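Local coordinates for capsid protein (Macrobrachium rosenbergii nodavirus, PDB 5YKU), which builds the capsid of a prawn nodavirus, its protruding domain, the part in this model, forming dimeric spikes on the particle surface, at residues Y11-I16 with Q114-R119. Sequence-based numbering, arbitrary orientation.
Sequences YNADTI and QYRIIR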
# COMPACT_ATOMS: atom_id res chain seq x y z
N TYR A 11 9.04 8.50 14.00
CA TYR A 11 8.19 7.79 13.03
C TYR A 11 7.66 6.54 13.60
O TYR A 11 8.33 5.85 14.37
CB TYR A 11 9.08 7.43 11.80
CG TYR A 11 9.75 8.58 11.08
CD1 TYR A 11 9.15 9.25 10.00
CD2 TYR A 11 10.99 9.01 11.48
CE1 TYR A 11 9.84 10.29 9.33
CE2 TYR A 11 11.66 10.03 10.85
CZ TYR A 11 11.10 10.61 9.79
OH TYR A 11 11.78 11.62 9.12
N ASN A 12 6.51 6.12 13.12
CA ASN A 12 5.99 4.81 13.32
C ASN A 12 5.96 4.18 11.91
O ASN A 12 5.19 4.67 11.06
CB ASN A 12 4.63 4.84 14.01
CG ASN A 12 4.09 3.46 14.25
OD1 ASN A 12 4.09 2.58 13.41
ND2 ASN A 12 3.64 3.24 15.45
N ALA A 13 6.71 3.14 11.73
CA ALA A 13 6.76 2.39 10.48
C ALA A 13 6.35 0.95 10.67
O ALA A 13 6.67 0.05 9.87
CB ALA A 13 8.12 2.46 9.93
N ASP A 14 5.57 0.65 11.73
CA ASP A 14 5.17 -0.72 12.07
C ASP A 14 3.83 -1.09 11.56
O ASP A 14 3.49 -2.30 11.73
CB ASP A 14 5.35 -1.01 13.59
CG ASP A 14 6.75 -1.03 13.96
OD1 ASP A 14 7.58 -1.50 13.17
OD2 ASP A 14 7.03 -0.48 15.06
N THR A 15 3.02 -0.24 11.02
CA THR A 15 1.72 -0.67 10.43
C THR A 15 2.03 -1.39 9.14
O THR A 15 2.54 -0.77 8.19
CB THR A 15 0.86 0.53 10.16
OG1 THR A 15 0.59 1.20 11.43
CG2 THR A 15 -0.50 0.13 9.60
N ILE A 16 1.72 -2.62 9.06
CA ILE A 16 1.87 -3.48 7.87
C ILE A 16 0.56 -4.10 7.55
O ILE A 16 -0.35 -4.28 8.42
CB ILE A 16 2.99 -4.50 8.01
CG1 ILE A 16 2.73 -5.41 9.25
CG2 ILE A 16 4.33 -3.83 8.11
CD1 ILE A 16 3.63 -6.62 9.32
N GLN A 114 2.24 -6.90 -0.10
CA GLN A 114 2.38 -6.41 1.29
C GLN A 114 2.81 -4.98 1.31
O GLN A 114 3.59 -4.53 0.49
CB GLN A 114 3.44 -7.28 1.98
CG GLN A 114 3.04 -8.79 2.05
CD GLN A 114 4.24 -9.66 2.11
OE1 GLN A 114 5.14 -9.63 1.24
NE2 GLN A 114 4.33 -10.54 3.08
N TYR A 115 2.31 -4.24 2.27
CA TYR A 115 2.57 -2.84 2.40
C TYR A 115 2.91 -2.44 3.81
O TYR A 115 2.59 -3.11 4.79
CB TYR A 115 1.37 -2.00 1.88
CG TYR A 115 0.16 -2.07 2.76
CD1 TYR A 115 0.07 -1.37 3.95
CD2 TYR A 115 -0.95 -2.83 2.36
CE1 TYR A 115 -1.15 -1.44 4.69
CE2 TYR A 115 -2.06 -2.97 3.12
CZ TYR A 115 -2.15 -2.25 4.27
OH TYR A 115 -3.32 -2.38 5.06
N ARG A 116 3.65 -1.31 3.92
CA ARG A 116 4.10 -0.69 5.20
C ARG A 116 3.68 0.75 5.18
O ARG A 116 3.99 1.46 4.21
CB ARG A 116 5.59 -0.88 5.35
CG ARG A 116 6.11 -0.25 6.65
CD ARG A 116 7.64 -0.40 6.74
NE ARG A 116 8.09 -1.77 6.61
CZ ARG A 116 7.97 -2.72 7.49
NH1 ARG A 116 7.52 -2.50 8.70
NH2 ARG A 116 8.44 -3.93 7.16
N ILE A 117 3.07 1.20 6.23
CA ILE A 117 2.68 2.62 6.36
C ILE A 117 3.57 3.30 7.31
O ILE A 117 3.92 2.76 8.41
CB ILE A 117 1.21 2.74 6.78
CG1 ILE A 117 0.32 2.27 5.62
CG2 ILE A 117 0.88 4.19 7.18
CD1 ILE A 117 -1.15 2.21 5.87
N ILE A 118 4.12 4.43 6.88
CA ILE A 118 5.03 5.26 7.66
C ILE A 118 4.30 6.51 8.08
O ILE A 118 3.72 7.27 7.22
CB ILE A 118 6.28 5.64 6.93
CG1 ILE A 118 7.02 4.34 6.58
CG2 ILE A 118 7.17 6.55 7.73
CD1 ILE A 118 8.06 4.55 5.55
N ARG A 119 4.29 6.83 9.40
CA ARG A 119 3.65 7.99 9.95
C ARG A 119 4.62 8.81 10.76
O ARG A 119 5.25 8.27 11.69
CB ARG A 119 2.53 7.52 10.93
CG ARG A 119 1.81 8.65 11.62
CD ARG A 119 0.89 8.09 12.70
NE ARG A 119 0.43 9.10 13.64
CZ ARG A 119 0.06 8.87 14.89
NH1 ARG A 119 -0.26 9.92 15.59
NH2 ARG A 119 0.12 7.61 15.34
O HOH W 1 2.76 2.99 10.85
O HOH W 2 7.39 -3.71 11.31
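R116 reaches across from strand 114-119 and donates through NH1 to the backbone oxygen of A13, 2.9 Å away. The bond is nearly straight (167° at the hydrogen), and the oxygen lies at the guanidinium edge, in its plane. A bend at chi3 (-55°) turns NE off the line of the otherwise extended CB-CG-CD chain. I16 lies alongside, its CG2 over one guanidinium face and 3.5 Å from NH1. NH1 also donates to a water that in turn donates to D14 OD1, bridging two opposite charges that do not touch. Beyond A13, I118 packs CG1 on A13 CB and sets CG2 4.0 Å from CD1 of Y11.

The backbones run antiparallel, N12 exchanging two hydrogen bonds with R119 and I117 N donating to T15 O at 2.8 Å. A13 lies opposite I118, but D14 is an extra residue without a counterpart, and the register slips by one between N12/R119 and I16/R116. This happens in strand 10-18, outermost in the antiparallel sheet within this chain. An Asx turn covers N12 to D14: N12, with CG anti to its backbone N (chi1 -179°), accepts the D14 N-H on OD1 at 3.0 Å. A second water accepts from T15 N and can donate to N12 OD1 and to I117 O, the latter 2.7 Å away, so it links the strands where they part.

Further out, strand 41-47 flanks 114-119 on its other edge, and Y47 makes a cation-pi contact with R116. R119 NH1 bonds to the backbone oxygen of N125.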